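Local coordinates for sortase family protein (Streptococcus agalactiae, PDB 4D7W) that probably acts, as a class C sortase, as a cysteine transpeptidase in the assembly of pilus type 2b in this group B streptococcus, at residues M6-R11 / T60-Y65; N25-Y30 / S96-G101; S37-H42 / L160-G165. All coordinates share one frame; numbering follows the deposited sequence.

Contact 1: residues M6-R11 / T60-Y65; sequences MDYQDR and TGNMGY
Tyr8 is the first residue of 6-11 to meet the strand, and its ring lies over Gly64. The side chain starts toward the strand, with CG anti to the backbone N (chi1 175°). Gly64 CA sits over one ring face, offset toward the rim and 4.0 Å from the Tyr8 ring centroid, in a CH-pi contact, while Tyr8 CB and CD1 rest against the Asn62 amide. Tyr8 OH reaches a water at 2.7 Å, for which it is the donor. The same water, lying in the ring plane at its edge, donates to Met63 O at 2.7 Å. Tyr8 OH is also held by the backbone N of Leu138.

One residue on, Gln9 leaves the helix more obliquely, but its chain, extended beyond CG, carries NE2 to 3.4 Å from Tyr65 OH. Amide and ring planes stand 70° apart. A second water lies 2.6 Å from Tyr65 OH and takes a weak bond from Gln9 NE2.

The axis of 6-11 runs at 99° to that of strand 62-65, a strand paired on both flanks, with 73-79 and 132-137. Chemically the contact is a tyrosine face packed on glycine backbone, with polar ends joined largely through water; the buried Tyr8 hydroxyl has two hydrogen-bond partners, donating to the water and accepting from Leu138 N, whereas the bond from Gln9 NE2 to its water is weak.

Contact 2: residues N25-Y30 / S96-G101; sequences NRAKEY and SSLPIG
The Tyr30 ring is the flat group of this contact, and Leu98 meets it obliquely, at its CD2 and CE2 atoms. Leu98 CD1 presses close to Tyr30 CD2, at 3.4 Å, and Leu98 CG follows at 3.6 Å from the same Tyr30 CD2, with Tyr30 CE2 next to it. The two side chains cross at about a right angle. Tyr30 starts toward the loop, its CG anti to the backbone N (chi1 -177°). Elsewhere the tyrosine packs on Met43 and on Asp50 and Tyr51 of helix 45-52, and Leu98 also touches Tyr51.

One helical turn earlier, Ala27 CB receives two methyl tips together: Leu98 CD1 at 3.7 Å and Ile100 CD1 at 3.6 Å. Both methyls reach the helix at this alanine. Ile100 CG1 stands between its backbone N and carbonyl carbon (chi1 59°), and CD1 ends beside Lys28, against its backbone N and, at 3.9 Å, its CG. Within the loop Gly101 N makes a weak bond to Leu98 O, and Leu98 and Ile100 both point toward the helix. The contact joins the N-terminal helices to the loop between strands 90-92 and 105-115 of the sortase barrel.

No hydrogen bond joins the two segments, so their fit depends on methyl and ring shape. The polar grip comes from the next helical residue: Asn31 accepts from Leu98 N through OD1 and gives ND2 to Gly101 O, tying the loop backbone at Leu98 and Gly101 to helix 17-31. Chemically, then, the interface is apolar packing of methyls on an alanine and a tyrosine ring, with directional bonds supplied from just beyond it by Asn31.

Contact 3: residues S37-H42 / L160-G165; sequences SGMKWH and LQIVKG. With EDO (1,2-ethanediol), chain B.
Met39 reaches across to Leu160 and Ile162, and its side chain touches something at every atom. CB begins over one face of the Trp41 ring of its own segment, 3.3 Å above the plane and offset toward the rim. CG lies 3.4 Å from Leu160 O. A bend at chi2 (-67°) then turns the chain so that SD comes to 4.0 Å from Ile162 CD1. The methyl CE, at the tip, returns to the same carbonyl, with Leu160 O 3.4 Å away, and also packs on Ile162 CD1. Leu160 O thus has Met39 CG and CE against it, and the ring edge of Trp41 at CZ2, 3.5 Å away; this buried oxygen has no hydrogen-bonding partner in the model.

Gln161 comes to the edge of the indole at about a right angle, amide and ring planes 59° apart. Its NE2 is bonded to Leu157 O, and its OE1 accepts from a water at 2.9 Å. That water takes Met39 N at 2.9 Å and Ile162 N at 3.0 Å as well, linking the two backbones across a contact that has no direct hydrogen bond. Ile162 CG1 meanwhile lies against the backbone at Gly38, the first residue after helix 34-37 to leave helical angles, with positive phi. On 160-165, Gln161 N donates to an ethanediol, probably from the crystallisation liquor.

The touching parts, 38-41 and 160-162, run 139° apart. Met39 is wedged against His106 and Ile108 of strand 105-115, while Leu160 packs on Ile108 and on Thr170 of strand 167-175, and Ile162 on Phe34 of helix 34-37. The contact therefore joins the loop between helices 34-37 and 45-52, in the N-terminal region from which class C sortases usually draw their lid, to the loop entering strand 167-175, beside two parallel strands of the sheet.

Overall arrangement
Along the chain the first segments of contacts 1, 2 and 3 come in order on helix 3-13, helix 17-31 and the loop after helix 34-37, and their partners follow in the same order on strand 62-68 and on the loops before strands 105-115 and 167-175. The N-terminal part is thus packed against one strand and two loops of the sortase fold in turn. Contacts 1 and 2 have centres about 17 Å apart and meet where Met63 packs on Leu98 and Pro99. Contacts 2 and 3, about 13 Å apart between centres, meet through Ser97 with Ile162 and Ser96 with Met39. Contacts 1 and 3 lie about 27 Å apart between centres, on opposite sides of the chain's centre, with contact 2 touching both.

Contact 1: residues M6-R11 / T60-Y65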
# COMPACT_ATOMS: atom_id res chain seq x y z
N MET A 6 -2.22 -17.21 -1.39
CA MET A 6 -2.16 -18.51 -0.73
C MET A 6 -0.73 -18.89 -0.35
O MET A 6 -0.47 -19.31 0.78
CB MET A 6 -2.77 -19.60 -1.61
CG MET A 6 -4.28 -19.50 -1.77
SD MET A 6 -5.02 -20.95 -2.56
CE MET A 6 -4.31 -20.86 -4.21
N ASP A 7 0.19 -18.74 -1.30
CA ASP A 7 1.61 -19.04 -1.08
C ASP A 7 2.20 -18.17 0.03
O ASP A 7 3.01 -18.63 0.83
CB ASP A 7 2.42 -18.84 -2.36
CG ASP A 7 2.09 -19.87 -3.43
OD1 ASP A 7 1.61 -20.97 -3.08
OD2 ASP A 7 2.33 -19.58 -4.62
N TYR A 8 1.82 -16.91 0.05
CA TYR A 8 2.29 -15.99 1.07
C TYR A 8 1.77 -16.39 2.44
O TYR A 8 2.54 -16.45 3.41
CB TYR A 8 1.84 -14.57 0.75
CG TYR A 8 2.18 -13.57 1.83
CD1 TYR A 8 3.39 -12.88 1.81
CD2 TYR A 8 1.28 -13.31 2.86
CE1 TYR A 8 3.69 -11.95 2.80
CE2 TYR A 8 1.57 -12.38 3.85
CZ TYR A 8 2.77 -11.72 3.83
OH TYR A 8 3.05 -10.81 4.83
N GLN A 9 0.48 -16.67 2.52
CA GLN A 9 -0.14 -17.11 3.77
C GLN A 9 0.54 -18.36 4.29
O GLN A 9 0.90 -18.44 5.47
CB GLN A 9 -1.63 -17.38 3.57
CG GLN A 9 -2.47 -16.14 3.34
CD GLN A 9 -3.93 -16.47 3.06
OE1 GLN A 9 -4.26 -17.59 2.69
NE2 GLN A 9 -4.80 -15.48 3.22
N ASP A 10 0.71 -19.35 3.42
CA ASP A 10 1.31 -20.62 3.80
C ASP A 10 2.72 -20.43 4.34
O ASP A 10 3.13 -21.10 5.29
CB ASP A 10 1.31 -21.58 2.61
CG ASP A 10 -0.08 -22.08 2.28
OD1 ASP A 10 -1.01 -21.78 3.06
OD2 ASP A 10 -0.25 -22.79 1.27
N ARG A 11 3.46 -19.51 3.75
CA ARG A 11 4.82 -19.25 4.21
C ARG A 11 4.80 -18.64 5.61
O ARG A 11 5.53 -19.08 6.50
CB ARG A 11 5.52 -18.32 3.25
CG ARG A 11 6.97 -18.13 3.55
CD ARG A 11 7.78 -18.88 2.54
NE ARG A 11 9.15 -18.41 2.52
CZ ARG A 11 10.08 -18.89 1.70
NH1 ARG A 11 9.76 -19.87 0.86
NH2 ARG A 11 11.31 -18.41 1.74
N THR A 60 10.01 -12.70 -3.85
CA THR A 60 8.95 -12.29 -4.77
C THR A 60 8.59 -10.80 -4.70
O THR A 60 7.96 -10.28 -5.61
CB THR A 60 7.67 -13.09 -4.54
OG1 THR A 60 7.02 -12.60 -3.36
CG2 THR A 60 7.98 -14.56 -4.34
N GLY A 61 8.96 -10.12 -3.63
CA GLY A 61 8.53 -8.74 -3.43
C GLY A 61 7.16 -8.59 -2.76
O GLY A 61 6.70 -7.46 -2.51
N ASN A 62 6.51 -9.71 -2.45
CA ASN A 62 5.13 -9.72 -1.94
C ASN A 62 5.13 -9.37 -0.45
O ASN A 62 5.75 -10.07 0.35
CB ASN A 62 4.50 -11.10 -2.19
CG ASN A 62 3.03 -11.17 -1.78
OD1 ASN A 62 2.47 -10.24 -1.17
ND2 ASN A 62 2.40 -12.29 -2.11
N MET A 63 4.46 -8.27 -0.10
CA MET A 63 4.46 -7.72 1.27
C MET A 63 3.27 -8.17 2.09
O MET A 63 3.19 -7.91 3.30
CB MET A 63 4.40 -6.19 1.25
CG MET A 63 5.64 -5.43 1.00
SD MET A 63 5.11 -3.69 0.90
CE MET A 63 6.65 -2.99 0.34
N GLY A 64 2.29 -8.77 1.42
CA GLY A 64 0.99 -9.02 2.02
C GLY A 64 -0.11 -8.76 1.00
O GLY A 64 0.13 -8.85 -0.19
N TYR A 65 -1.31 -8.44 1.46
CA TYR A 65 -2.42 -8.29 0.55
C TYR A 65 -3.44 -7.31 1.10
O TYR A 65 -3.56 -7.13 2.32
CB TYR A 65 -3.08 -9.64 0.25
CG TYR A 65 -3.65 -10.39 1.44
CD1 TYR A 65 -2.85 -11.24 2.21
CD2 TYR A 65 -4.99 -10.28 1.77
CE1 TYR A 65 -3.38 -11.94 3.28
CE2 TYR A 65 -5.53 -10.98 2.85
CZ TYR A 65 -4.72 -11.81 3.60
OH TYR A 65 -5.26 -12.49 4.68
O HOH W 1 5.18 -9.22 4.67
O HOH W 2 -3.60 -14.01 5.93

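Contact 2: residues N25-Y30 / S96-G101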
# COMPACT_ATOMS: atom_id res chain seq x y z
N ASN A 25 9.48 -5.29 13.65
CA ASN A 25 10.32 -4.27 14.30
C ASN A 25 11.18 -3.48 13.32
O ASN A 25 11.26 -2.25 13.40
CB ASN A 25 11.21 -4.92 15.37
CG ASN A 25 10.47 -5.19 16.66
OD1 ASN A 25 9.28 -4.89 16.77
ND2 ASN A 25 11.16 -5.77 17.65
N ARG A 26 11.82 -4.17 12.38
CA ARG A 26 12.57 -3.49 11.33
C ARG A 26 11.69 -2.56 10.49
O ARG A 26 12.12 -1.49 10.07
CB ARG A 26 13.24 -4.52 10.41
CG ARG A 26 14.42 -5.27 11.05
CD ARG A 26 15.22 -6.03 9.98
NE ARG A 26 16.01 -5.11 9.15
CZ ARG A 26 15.86 -4.96 7.83
NH1 ARG A 26 14.96 -5.66 7.16
NH2 ARG A 26 16.64 -4.09 7.18
N ALA A 27 10.47 -2.99 10.23
CA ALA A 27 9.56 -2.16 9.42
C ALA A 27 9.13 -0.95 10.21
O ALA A 27 9.04 0.14 9.68
CB ALA A 27 8.36 -2.98 8.95
N LYS A 28 8.93 -1.12 11.52
CA LYS A 28 8.59 0.01 12.37
C LYS A 28 9.73 1.00 12.44
O LYS A 28 9.53 2.21 12.37
CB LYS A 28 8.21 -0.47 13.77
CG LYS A 28 6.94 -1.28 13.80
CD LYS A 28 6.55 -1.54 15.24
CE LYS A 28 5.24 -2.28 15.31
NZ LYS A 28 4.92 -2.55 16.75
N GLU A 29 10.94 0.49 12.60
CA GLU A 29 12.11 1.34 12.63
C GLU A 29 12.19 2.12 11.32
O GLU A 29 12.42 3.32 11.31
CB GLU A 29 13.37 0.52 12.86
CG GLU A 29 14.53 1.33 13.30
CD GLU A 29 14.33 1.92 14.68
OE1 GLU A 29 13.41 1.47 15.40
OE2 GLU A 29 15.11 2.82 15.05
N TYR A 30 12.01 1.41 10.21
CA TYR A 30 12.02 2.03 8.90
C TYR A 30 11.02 3.19 8.81
O TYR A 30 11.38 4.30 8.42
CB TYR A 30 11.70 0.99 7.84
CG TYR A 30 11.75 1.50 6.41
CD1 TYR A 30 12.93 1.46 5.67
CD2 TYR A 30 10.60 1.99 5.79
CE1 TYR A 30 12.98 1.90 4.36
CE2 TYR A 30 10.63 2.43 4.48
CZ TYR A 30 11.82 2.38 3.76
OH TYR A 30 11.85 2.83 2.46
N SER A 96 7.23 5.95 -0.18
CA SER A 96 6.23 6.22 0.85
C SER A 96 6.40 5.28 2.03
O SER A 96 7.19 4.35 1.97
CB SER A 96 4.80 6.12 0.28
OG SER A 96 4.45 4.81 -0.16
N SER A 97 5.69 5.55 3.12
CA SER A 97 5.82 4.71 4.30
C SER A 97 5.33 3.28 4.02
O SER A 97 4.39 3.10 3.24
CB SER A 97 5.04 5.31 5.48
OG SER A 97 5.31 6.70 5.63
N LEU A 98 5.95 2.29 4.65
CA LEU A 98 5.46 0.89 4.58
C LEU A 98 4.01 0.83 5.07
O LEU A 98 3.64 1.56 5.98
CB LEU A 98 6.34 -0.06 5.41
CG LEU A 98 7.81 -0.08 4.98
CD1 LEU A 98 8.72 -0.82 6.00
CD2 LEU A 98 7.91 -0.70 3.59
N PRO A 99 3.19 -0.06 4.47
CA PRO A 99 1.76 -0.15 4.77
C PRO A 99 1.40 -0.72 6.14
O PRO A 99 0.27 -1.15 6.32
CB PRO A 99 1.23 -1.06 3.65
CG PRO A 99 2.43 -1.85 3.21
CD PRO A 99 3.56 -0.88 3.30
N ILE A 100 2.32 -0.73 7.10
CA ILE A 100 1.96 -1.07 8.48
C ILE A 100 1.65 0.19 9.29
O ILE A 100 1.41 0.13 10.50
CB ILE A 100 3.07 -1.85 9.17
CG1 ILE A 100 4.37 -1.03 9.18
CG2 ILE A 100 3.28 -3.19 8.47
CD1 ILE A 100 5.35 -1.45 10.27
N GLY A 101 1.66 1.35 8.64
CA GLY A 101 1.36 2.59 9.33
C GLY A 101 2.32 2.90 10.46
O GLY A 101 3.49 2.51 10.41

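Contact 3: residues S37-H42 / L160-G165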
# COMPACT_ATOMS: atom_id res chain seq x y z
N SER A 37 12.08 12.99 7.46
CA SER A 37 12.51 12.99 6.06
C SER A 37 11.42 13.42 5.08
O SER A 37 11.71 13.93 4.00
CB SER A 37 13.02 11.60 5.66
OG SER A 37 11.96 10.72 5.37
N GLY A 38 10.16 13.20 5.45
CA GLY A 38 9.08 13.39 4.50
C GLY A 38 9.11 12.28 3.46
O GLY A 38 9.84 11.29 3.62
N MET A 39 8.33 12.42 2.40
CA MET A 39 8.33 11.42 1.34
C MET A 39 9.70 11.34 0.70
O MET A 39 10.36 12.35 0.49
CB MET A 39 7.28 11.74 0.28
CG MET A 39 5.87 11.63 0.80
SD MET A 39 5.45 9.93 1.22
CE MET A 39 3.69 10.04 1.49
N LYS A 40 10.12 10.13 0.39
CA LYS A 40 11.44 9.93 -0.18
C LYS A 40 11.36 9.82 -1.69
O LYS A 40 11.64 8.77 -2.26
CB LYS A 40 12.09 8.69 0.43
CG LYS A 40 12.25 8.79 1.96
CD LYS A 40 13.23 7.78 2.53
CE LYS A 40 14.66 8.17 2.24
NZ LYS A 40 15.08 9.40 2.95
N TRP A 41 10.96 10.91 -2.34
CA TRP A 41 10.93 10.99 -3.80
C TRP A 41 12.32 10.75 -4.42
O TRP A 41 12.42 10.18 -5.51
CB TRP A 41 10.40 12.36 -4.26
CG TRP A 41 9.10 12.79 -3.61
CD1 TRP A 41 8.93 13.83 -2.74
CD2 TRP A 41 7.81 12.20 -3.78
NE1 TRP A 41 7.61 13.91 -2.35
CE2 TRP A 41 6.90 12.92 -2.98
CE3 TRP A 41 7.34 11.11 -4.53
CZ2 TRP A 41 5.55 12.60 -2.90
CZ3 TRP A 41 6.00 10.80 -4.46
CH2 TRP A 41 5.12 11.54 -3.65
N HIS A 42 13.37 11.18 -3.74
CA HIS A 42 14.73 11.10 -4.29
C HIS A 42 15.52 9.91 -3.74
O HIS A 42 16.69 10.06 -3.38
CB HIS A 42 15.50 12.39 -4.00
CG HIS A 42 14.88 13.62 -4.59
ND1 HIS A 42 15.30 14.89 -4.28
CD2 HIS A 42 13.86 13.76 -5.47
CE1 HIS A 42 14.58 15.77 -4.94
NE2 HIS A 42 13.69 15.11 -5.67
N LEU A 160 -0.27 13.94 -1.20
CA LEU A 160 0.52 12.72 -1.06
C LEU A 160 1.78 12.99 -0.22
O LEU A 160 2.87 12.56 -0.58
CB LEU A 160 0.88 12.17 -2.43
CG LEU A 160 -0.32 11.72 -3.28
CD1 LEU A 160 0.08 11.38 -4.70
CD2 LEU A 160 -1.04 10.54 -2.65
N GLN A 161 1.61 13.69 0.90
CA GLN A 161 2.75 14.06 1.73
C GLN A 161 2.63 13.48 3.14
O GLN A 161 1.56 13.05 3.56
CB GLN A 161 2.89 15.59 1.81
CG GLN A 161 2.97 16.28 0.44
CD GLN A 161 4.24 15.94 -0.33
OE1 GLN A 161 5.28 15.62 0.27
NE2 GLN A 161 4.16 15.99 -1.66
N ILE A 162 3.75 13.46 3.86
CA ILE A 162 3.73 13.01 5.25
C ILE A 162 3.10 14.09 6.08
O ILE A 162 3.44 15.26 5.93
CB ILE A 162 5.14 12.73 5.80
CG1 ILE A 162 5.78 11.57 5.02
CG2 ILE A 162 5.07 12.47 7.30
CD1 ILE A 162 5.12 10.23 5.23
N VAL A 163 2.17 13.70 6.97
CA VAL A 163 1.58 14.63 7.91
C VAL A 163 1.94 14.16 9.32
O VAL A 163 1.63 13.03 9.69
CB VAL A 163 0.05 14.74 7.75
CG1 VAL A 163 -0.55 15.65 8.82
CG2 VAL A 163 -0.31 15.24 6.36
N LYS A 164 2.59 15.02 10.10
CA LYS A 164 3.03 14.64 11.44
C LYS A 164 1.83 14.33 12.31
O LYS A 164 0.81 15.03 12.27
CB LYS A 164 3.87 15.76 12.06
CG LYS A 164 5.21 16.01 11.36
CD LYS A 164 6.08 16.96 12.18
CE LYS A 164 7.47 17.15 11.58
NZ LYS A 164 7.52 18.28 10.60
N GLY A 165 1.92 13.26 13.10
CA GLY A 165 0.84 12.91 14.00
C GLY A 165 -0.39 12.29 13.33
O GLY A 165 -1.45 12.17 13.95
C1 EDO B . -1.32 15.62 2.96
O1 EDO B . -0.72 15.47 1.66
C2 EDO B . -1.99 14.31 3.34
O2 EDO B . -3.13 14.12 2.51
O HOH W 3 6.27 14.50 2.73